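Local coordinates for protein Non-reducing end beta-L-arabinofuranosidase (Bacteroides thetaiotaomicron, PDB 5MQO) that probably hydrolyses glycosidic linkages of plant pectin as a family GH127 glycoside hydrolase, with aceric acidase activity as its proposed role, at residues D280-I285 against Y302-V307; V298-L303 against Q365-P370. All coordinates share one frame; numbering follows the deposited sequence.

Contact 1: D280-I285 against Y302-V307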
# COMPACT_ATOMS: atom_id res chain seq x y z
N ASP A 280 7.47 19.92 6.98
CA ASP A 280 7.37 18.65 7.66
C ASP A 280 5.93 18.25 7.94
O ASP A 280 5.60 17.09 7.79
CB ASP A 280 8.18 18.69 8.95
CG ASP A 280 8.51 17.33 9.47
OD1 ASP A 280 8.87 16.40 8.68
OD2 ASP A 280 8.47 17.20 10.69
N ASN A 281 5.07 19.22 8.29
CA ASN A 281 3.62 18.98 8.36
C ASN A 281 2.83 19.47 7.11
O ASN A 281 1.60 19.69 7.20
CB ASN A 281 3.02 19.56 9.65
CG ASN A 281 1.57 19.13 9.87
OD1 ASN A 281 1.19 17.95 9.68
ND2 ASN A 281 0.72 20.10 10.23
N GLN A 282 3.50 19.56 5.96
CA GLN A 282 2.91 20.03 4.69
C GLN A 282 1.97 21.25 4.89
O GLN A 282 0.88 21.30 4.29
CB GLN A 282 2.13 18.90 4.00
CG GLN A 282 2.88 17.61 3.76
CD GLN A 282 3.24 16.83 5.02
OE1 GLN A 282 2.43 16.69 5.94
NE2 GLN A 282 4.48 16.33 5.07
N ASP A 283 2.35 22.20 5.76
CA ASP A 283 1.48 23.34 6.06
C ASP A 283 2.22 24.68 6.20
O ASP A 283 1.71 25.57 6.90
CB ASP A 283 0.51 23.02 7.26
CG ASP A 283 1.18 23.08 8.66
OD1 ASP A 283 2.42 23.18 8.78
OD2 ASP A 283 0.42 22.99 9.68
N ARG A 284 3.39 24.82 5.55
CA ARG A 284 4.11 26.10 5.50
C ARG A 284 3.32 27.06 4.61
O ARG A 284 3.15 28.23 4.95
CB ARG A 284 5.54 25.95 4.94
CG ARG A 284 6.41 27.20 5.13
CD ARG A 284 7.46 27.43 4.04
NE ARG A 284 8.63 26.53 4.14
CZ ARG A 284 9.80 26.82 4.72
NH1 ARG A 284 10.02 27.99 5.29
NH2 ARG A 284 10.79 25.92 4.74
N ILE A 285 2.82 26.52 3.51
CA ILE A 285 2.04 27.25 2.50
C ILE A 285 0.70 26.56 2.31
O ILE A 285 0.56 25.39 2.66
CB ILE A 285 2.83 27.35 1.16
CG1 ILE A 285 2.88 25.98 0.41
CG2 ILE A 285 4.24 27.89 1.43
CD1 ILE A 285 3.87 25.90 -0.74
N TYR A 302 -1.06 10.54 3.40
CA TYR A 302 -2.45 10.52 3.91
C TYR A 302 -3.20 11.81 3.57
O TYR A 302 -4.38 11.75 3.23
CB TYR A 302 -2.52 10.21 5.43
CG TYR A 302 -2.42 8.72 5.74
CD1 TYR A 302 -3.55 7.93 5.74
CD2 TYR A 302 -1.22 8.11 5.97
CE1 TYR A 302 -3.48 6.56 5.99
CE2 TYR A 302 -1.14 6.75 6.22
CZ TYR A 302 -2.27 5.98 6.24
OH TYR A 302 -2.19 4.62 6.50
N LEU A 303 -2.52 12.96 3.61
CA LEU A 303 -3.07 14.24 3.10
C LEU A 303 -3.48 14.08 1.67
O LEU A 303 -4.62 14.37 1.35
CB LEU A 303 -2.08 15.41 3.18
CG LEU A 303 -2.39 16.72 2.41
CD1 LEU A 303 -3.65 17.39 2.89
CD2 LEU A 303 -1.26 17.72 2.53
N TYR A 304 -2.56 13.62 0.83
CA TYR A 304 -2.83 13.56 -0.61
C TYR A 304 -4.05 12.65 -0.92
O TYR A 304 -4.91 13.00 -1.73
CB TYR A 304 -1.58 13.15 -1.45
CG TYR A 304 -0.34 13.93 -1.13
CD1 TYR A 304 -0.41 15.27 -0.78
CD2 TYR A 304 0.92 13.32 -1.18
CE1 TYR A 304 0.72 15.98 -0.47
CE2 TYR A 304 2.07 14.05 -0.88
CZ TYR A 304 1.95 15.38 -0.53
OH TYR A 304 3.04 16.15 -0.21
N ALA A 305 -4.11 11.53 -0.21
CA ALA A 305 -5.23 10.63 -0.26
C ALA A 305 -6.54 11.32 0.08
O ALA A 305 -7.51 11.22 -0.67
CB ALA A 305 -5.00 9.50 0.73
N GLY A 306 -6.54 11.98 1.24
CA GLY A 306 -7.70 12.69 1.76
C GLY A 306 -8.20 13.74 0.79
O GLY A 306 -9.40 13.88 0.60
N VAL A 307 -7.27 14.46 0.17
CA VAL A 307 -7.64 15.48 -0.82
C VAL A 307 -8.31 14.87 -2.07
O VAL A 307 -9.24 15.46 -2.61
CB VAL A 307 -6.41 16.34 -1.18
CG1 VAL A 307 -6.65 17.24 -2.40
CG2 VAL A 307 -6.03 17.21 0.02
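Gln282 CG sits off the plane of the Tyr304 ring, over the hydroxyl end and not over the ring atoms, with OH 4.2 Å from CG. Further along the Gln282 side chain is the second flat group, its terminal amide, whose NE2 is 3.0 Å from Asp280 O; the amide also rests against the preceding turn of the helix, at Arg299 and Ala300. A bend at the second torsion (chi2 67°) puts it there, and CB and CG are what meet 302-307. The closest approach joins Gln282 CB to Leu303 CD2, at 3.9 Å. Leu303 reaches it with CG anti to the backbone N (chi1 166°), which carries one methyl branch across to the loop. Gln282 adopts a left-handed backbone conformation, and its carbonyl oxygen is held by the side chain of Gln290. Ile326 and Ile330 of helix 317-333 pack on Tyr304, and all three touching residues are buried where the loop between helices 258-270 and 297-314 lies against helix 297-314. The contact is therefore van der Waals in character, made by the aliphatic half of a polar residue, while the polar bonds that fix the loop are made to other partners.

Contact 2: V298-L303 against Q365-P370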
# COMPACT_ATOMS: atom_id res chain seq x y z
N VAL A 298 4.25 9.93 5.79
CA VAL A 298 2.94 9.42 6.24
C VAL A 298 1.93 10.58 6.19
O VAL A 298 0.89 10.48 5.54
CB VAL A 298 2.97 8.82 7.68
CG1 VAL A 298 1.64 8.14 8.00
CG2 VAL A 298 4.08 7.80 7.87
N ARG A 299 2.25 11.68 6.87
CA ARG A 299 1.40 12.86 6.89
C ARG A 299 1.13 13.34 5.46
O ARG A 299 -0.01 13.61 5.10
CB ARG A 299 2.02 13.97 7.74
CG ARG A 299 2.10 13.67 9.25
CD ARG A 299 2.39 14.90 10.11
NE ARG A 299 3.56 14.75 11.00
CZ ARG A 299 4.14 15.74 11.72
NH1 ARG A 299 3.67 17.01 11.73
NH2 ARG A 299 5.19 15.47 12.48
N ALA A 300 2.18 13.38 4.64
CA ALA A 300 2.08 13.77 3.23
C ALA A 300 1.09 12.91 2.45
O ALA A 300 0.15 13.38 1.81
CB ALA A 300 3.45 13.64 2.59
N ASN A 301 1.35 11.62 2.48
CA ASN A 301 0.65 10.73 1.63
C ASN A 301 -0.81 10.61 2.08
O ASN A 301 -1.69 10.64 1.23
CB ASN A 301 1.34 9.38 1.58
CG ASN A 301 2.61 9.40 0.75
OD1 ASN A 301 2.90 10.35 0.02
ND2 ASN A 301 3.36 8.30 0.84
N TYR A 302 -1.06 10.54 3.40
CA TYR A 302 -2.45 10.52 3.91
C TYR A 302 -3.20 11.81 3.57
O TYR A 302 -4.38 11.75 3.23
CB TYR A 302 -2.52 10.21 5.43
CG TYR A 302 -2.42 8.72 5.74
CD1 TYR A 302 -3.55 7.93 5.74
CD2 TYR A 302 -1.22 8.11 5.97
CE1 TYR A 302 -3.48 6.56 5.99
CE2 TYR A 302 -1.14 6.75 6.22
CZ TYR A 302 -2.27 5.98 6.24
OH TYR A 302 -2.19 4.62 6.50
N LEU A 303 -2.52 12.96 3.61
CA LEU A 303 -3.07 14.24 3.10
C LEU A 303 -3.48 14.08 1.67
O LEU A 303 -4.62 14.37 1.35
CB LEU A 303 -2.08 15.41 3.18
CG LEU A 303 -2.39 16.72 2.41
CD1 LEU A 303 -3.65 17.39 2.89
CD2 LEU A 303 -1.26 17.72 2.53
N GLN A 365 11.46 11.51 8.94
CA GLN A 365 10.69 10.40 8.40
C GLN A 365 10.03 10.92 7.13
O GLN A 365 8.81 10.85 6.94
CB GLN A 365 9.69 9.89 9.44
CG GLN A 365 10.25 9.93 10.86
CD GLN A 365 9.60 8.96 11.82
OE1 GLN A 365 8.46 8.55 11.64
NE2 GLN A 365 10.34 8.57 12.85
N SER A 366 10.91 11.45 6.29
CA SER A 366 10.55 12.45 5.31
C SER A 366 11.07 12.24 3.89
O SER A 366 12.13 11.62 3.65
CB SER A 366 11.03 13.82 5.80
OG SER A 366 10.86 14.82 4.82
N TYR A 367 10.32 12.82 2.95
CA TYR A 367 10.75 12.94 1.57
C TYR A 367 12.02 13.77 1.56
O TYR A 367 12.20 14.59 2.42
CB TYR A 367 9.64 13.63 0.74
CG TYR A 367 8.49 12.73 0.35
CD1 TYR A 367 8.69 11.66 -0.53
CD2 TYR A 367 7.18 12.94 0.83
CE1 TYR A 367 7.65 10.81 -0.91
CE2 TYR A 367 6.13 12.11 0.43
CZ TYR A 367 6.38 11.04 -0.44
OH TYR A 367 5.38 10.18 -0.86
N GLY A 368 12.90 13.53 0.60
CA GLY A 368 14.19 14.25 0.43
C GLY A 368 14.17 15.05 -0.85
O GLY A 368 13.07 15.32 -1.38
N ARG A 369 15.36 15.44 -1.33
CA ARG A 369 15.55 16.10 -2.63
C ARG A 369 15.13 15.17 -3.74
O ARG A 369 15.16 13.96 -3.57
CB ARG A 369 17.03 16.42 -2.89
CG ARG A 369 17.67 17.54 -2.04
CD ARG A 369 19.09 17.90 -2.52
NE ARG A 369 19.80 16.72 -3.03
CZ ARG A 369 20.49 15.87 -2.29
NH1 ARG A 369 20.64 16.06 -0.98
NH2 ARG A 369 21.06 14.82 -2.84
N PRO A 370 14.74 15.72 -4.91
CA PRO A 370 14.51 14.87 -6.06
C PRO A 370 15.71 13.93 -6.33
O PRO A 370 16.88 14.33 -6.14
CB PRO A 370 14.34 15.87 -7.22
CG PRO A 370 14.09 17.21 -6.61
CD PRO A 370 14.29 17.10 -5.13
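Ala300 and Asn301 are successive residues on a regular turn of helix 297-314, and Tyr367 comes to them from an extended chain. The helix is in good order here, with Tyr302 N bonded to Val298 O at 2.9 Å. Opposite it, the chain turns a corner at Gln365, which has a left-handed backbone (phi 52°), and then straightens through Ser366 and Tyr367. Backbone bonds from Gln365 to Ala297 and from Tyr367 to Gly295 fasten this extended run alongside the start of the helix. Tyr367 carries its CG beside the backbone N (chi1 -78°), and the ring extends to the helix edge-on. Its CE2 corner lies 3.8 Å from Ala300 CB, with the methyl near the ring plane and not over a face. At the end of the ring, OH donates a hydrogen bond to Asn301 OD1, 2.6 Å away. The donor lies in the carbonyl plane on a lone pair, with a C=O...O angle of 112°, and the amide and ring planes stand 64° apart.

Gln365 and Ser366 both face Leu344, forming a G1 beta bulge just after strand 361-364; the contact thus joins the end of a small beta element to a helix of the (alpha/alpha) barrel expected of a GH127 catalytic domain. Asn301 is held from its other amide atom as well, ND2 bonding to Ala384 O of helix 382-399, and this second bond fixes the rotation of the amide with OD1 directed at the phenol. A phenylalanine in place of Tyr367 would probably keep the edge contact with Ala300 but leave the buried Asn301 OD1 without its phenol donor. Ile330 of helix 317-333 packs against both Asn301 and Tyr367, adding an apolar wall to this polar pair.

Overall arrangement
Contacts 1 and 2 have centres about 9 Å apart and use overlapping segments of helix 297-314, sharing Tyr302 and Leu303. Both loops reach Ala300, whose CB is approached by Gln282 and by Tyr367. The contacts are linked further through Arg299: Gln282 OE1 packs 3.3 Å from Arg299 CB, and Asn281 OD1 lies 3.3 Å from Arg299 CD. Ile330 of helix 317-333 borders both sites. Contact 1 is van der Waals packing, while contact 2 centres on a hydrogen bond; together they fix two separate loops to one helix of the catalytic domain.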